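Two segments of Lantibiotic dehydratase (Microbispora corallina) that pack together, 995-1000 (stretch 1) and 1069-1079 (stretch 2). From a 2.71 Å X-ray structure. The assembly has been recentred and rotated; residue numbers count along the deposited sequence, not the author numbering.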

# COMPACT_ATOMS: atom_id res chain seq x y z
N ALA A 995 33.94 7.28 -25.02
CA ALA A 995 34.30 7.84 -23.72
C ALA A 995 33.06 7.94 -22.85
O ALA A 995 32.89 7.19 -21.91
CB ALA A 995 34.93 9.22 -23.88
N TRP A 996 32.18 8.86 -23.22
CA TRP A 996 30.97 9.11 -22.44
C TRP A 996 29.99 7.93 -22.37
O TRP A 996 29.47 7.62 -21.30
CB TRP A 996 30.28 10.37 -22.95
CG TRP A 996 31.17 11.56 -22.87
CD1 TRP A 996 31.62 12.32 -23.91
CD2 TRP A 996 31.72 12.13 -21.68
NE1 TRP A 996 32.42 13.33 -23.43
CE2 TRP A 996 32.50 13.23 -22.07
CE3 TRP A 996 31.63 11.81 -20.33
CZ2 TRP A 996 33.18 14.02 -21.15
CZ3 TRP A 996 32.30 12.59 -19.42
CH2 TRP A 996 33.07 13.68 -19.84
N MET A 997 29.76 7.24 -23.49
CA MET A 997 28.86 6.10 -23.45
C MET A 997 29.35 5.00 -22.50
O MET A 997 28.58 4.15 -22.09
CB MET A 997 28.64 5.52 -24.86
CG MET A 997 27.86 6.42 -25.80
SD MET A 997 26.32 7.05 -25.11
CE MET A 997 25.42 5.55 -24.70
N SER A 998 30.63 5.02 -22.13
CA SER A 998 31.14 3.98 -21.25
C SER A 998 30.77 4.22 -19.79
O SER A 998 30.77 3.28 -18.98
CB SER A 998 32.65 3.76 -21.42
OG SER A 998 32.96 3.32 -22.73
N SER A 999 30.47 5.48 -19.46
CA SER A 999 30.15 5.85 -18.08
C SER A 999 28.68 5.52 -17.79
O SER A 999 28.16 5.76 -16.69
CB SER A 999 30.36 7.34 -17.86
OG SER A 999 29.57 8.07 -18.77
N THR A 1000 28.04 4.94 -18.79
CA THR A 1000 26.61 4.78 -18.81
C THR A 1000 26.13 3.37 -18.43
O THR A 1000 24.94 3.14 -18.23
CB THR A 1000 26.10 5.21 -20.19
OG1 THR A 1000 25.04 6.16 -20.04
CG2 THR A 1000 25.67 4.02 -21.05
N THR A 1069 32.20 15.31 -11.21
CA THR A 1069 31.40 16.37 -11.81
C THR A 1069 31.10 16.11 -13.29
O THR A 1069 29.93 16.06 -13.69
CB THR A 1069 32.05 17.75 -11.64
OG1 THR A 1069 32.16 18.06 -10.24
CG2 THR A 1069 31.22 18.82 -12.31
N GLN A 1070 32.14 15.88 -14.10
CA GLN A 1070 31.93 15.69 -15.53
C GLN A 1070 31.15 14.40 -15.85
O GLN A 1070 30.33 14.39 -16.77
CB GLN A 1070 33.22 15.79 -16.36
CG GLN A 1070 34.18 14.62 -16.29
CD GLN A 1070 35.46 14.89 -17.06
OE1 GLN A 1070 35.52 15.84 -17.84
NE2 GLN A 1070 36.47 14.03 -16.90
N LEU A 1071 31.41 13.31 -15.12
CA LEU A 1071 30.65 12.07 -15.32
C LEU A 1071 29.16 12.19 -15.03
O LEU A 1071 28.34 11.55 -15.67
CB LEU A 1071 31.22 10.90 -14.50
CG LEU A 1071 31.87 9.73 -15.24
CD1 LEU A 1071 32.31 10.08 -16.63
CD2 LEU A 1071 33.03 9.17 -14.45
N ARG A 1072 28.83 12.98 -14.02
CA ARG A 1072 27.44 13.20 -13.67
C ARG A 1072 26.77 14.16 -14.67
O ARG A 1072 25.61 13.98 -15.02
CB ARG A 1072 27.33 13.71 -12.23
CG ARG A 1072 26.02 14.45 -11.93
CD ARG A 1072 26.00 14.86 -10.46
NE ARG A 1072 24.64 15.06 -9.95
CZ ARG A 1072 23.83 14.08 -9.57
NH1 ARG A 1072 24.21 12.81 -9.65
NH2 ARG A 1072 22.62 14.38 -9.10
N LEU A 1073 27.51 15.17 -15.11
CA LEU A 1073 26.98 16.17 -16.04
C LEU A 1073 26.52 15.53 -17.33
O LEU A 1073 25.34 15.62 -17.69
CB LEU A 1073 28.06 17.20 -16.36
CG LEU A 1073 27.72 18.53 -17.04
CD1 LEU A 1073 28.95 19.42 -16.94
CD2 LEU A 1073 27.32 18.38 -18.50
N VAL A 1074 27.46 14.91 -18.04
CA VAL A 1074 27.16 14.32 -19.33
C VAL A 1074 26.11 13.24 -19.16
O VAL A 1074 25.18 13.13 -19.97
CB VAL A 1074 28.44 13.81 -20.05
CG1 VAL A 1074 28.10 13.28 -21.43
CG2 VAL A 1074 29.45 14.91 -20.19
N GLY A 1075 26.22 12.48 -18.08
CA GLY A 1075 25.23 11.46 -17.76
C GLY A 1075 23.85 12.07 -17.61
O GLY A 1075 22.85 11.49 -18.04
N SER A 1076 23.78 13.25 -17.00
CA SER A 1076 22.51 13.96 -16.87
C SER A 1076 22.04 14.33 -18.27
O SER A 1076 20.87 14.11 -18.61
CB SER A 1076 22.66 15.26 -16.06
OG SER A 1076 22.66 15.02 -14.67
N LEU A 1077 22.96 14.83 -19.09
CA LEU A 1077 22.62 15.22 -20.45
C LEU A 1077 22.14 14.01 -21.26
O LEU A 1077 21.19 14.12 -22.03
CB LEU A 1077 23.77 15.94 -21.13
CG LEU A 1077 24.02 17.42 -20.79
CD1 LEU A 1077 25.25 17.94 -21.47
CD2 LEU A 1077 22.82 18.27 -21.20
N LEU A 1078 22.78 12.85 -21.08
CA LEU A 1078 22.28 11.64 -21.74
C LEU A 1078 20.87 11.26 -21.27
O LEU A 1078 20.00 10.92 -22.11
CB LEU A 1078 23.23 10.42 -21.61
CG LEU A 1078 24.53 10.26 -22.42
CD1 LEU A 1078 24.53 10.95 -23.81
CD2 LEU A 1078 25.72 10.65 -21.60
N HIS A 1079 20.67 11.28 -19.95
CA HIS A 1079 19.37 10.99 -19.34
C HIS A 1079 18.23 11.90 -19.87
O HIS A 1079 17.18 11.41 -20.29
CB HIS A 1079 19.44 11.05 -17.80
CG HIS A 1079 18.10 10.97 -17.12
ND1 HIS A 1079 17.20 9.96 -17.36
CD2 HIS A 1079 17.50 11.81 -16.24
CE1 HIS A 1079 16.11 10.16 -16.65
NE2 HIS A 1079 16.26 11.28 -15.96
O HOH W 1 27.06 9.14 -17.00

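The end of a helix and the turn that follows it (995-1000) lie against one side of a longer helix (1069-1079), and the two are held together chiefly by the fit of side chains, with no direct hydrogen bond between them. Together they bury 375 Å² of surface, and W996 is the main bump. Its CA-to-CB bond points toward the helix, and with chi1 in m the flat indole reaches a hollow formed by Q1070, L1071 and V1074, the first and last of these one helical turn apart. V1074 forms the floor: its CG2 sits 3.6 Å from the centroid of the six-membered ring of W996, only 5° off the ring normal, so the methyl presses squarely on the face in a CH-pi contact. A branched valine, with chi1 in t, suits this place because it offers a compact methyl close to the backbone, letting the broad ring come near the helix. L1071 closes the edge of the same ring, its CD1 lying near the ring plane and 3.8 Å from W996 CZ3. Q1070 lines another part of the hollow: its backbone O is 3.8 Å from W996 CZ3, and its OE1 is 3.8 Å from W996 CH2. These are packing contacts; the polar ends of Q1070 and the W996 NE1 find hydrogen-bond partners elsewhere in the structure, so their burial leaves them satisfied.

L1071 serves a second neighbour. Its CB leaves the helix sideways, but the end of the side chain comes nearer, so that CD1 lies 3.6 Å from S999 CB as well as touching the indole. Serine is small enough for the backbone to approach here, with S999 CA 6.8 Å from L1071 CA. Its hydroxyl, with chi1 in p, turns back to donate to W996 O (OG to O, 2.6 Å), and S999 N also bonds that oxygen at 3.0 Å, tying the turn to the residue that carries the indole. A water supplies the polar link between the stretches, donating to S999 OG at 3.3 Å and to L1071 O at 3.0 Å.

Farther along the helix the fit is looser. M997 starts out pointing away, but its m, m, m side chain bends round to bring SD 4.5 Å from CD1 of L1078, whose own CB points toward stretch 1. The flexible thioether can thus cover a buried leucine that W996 does not touch.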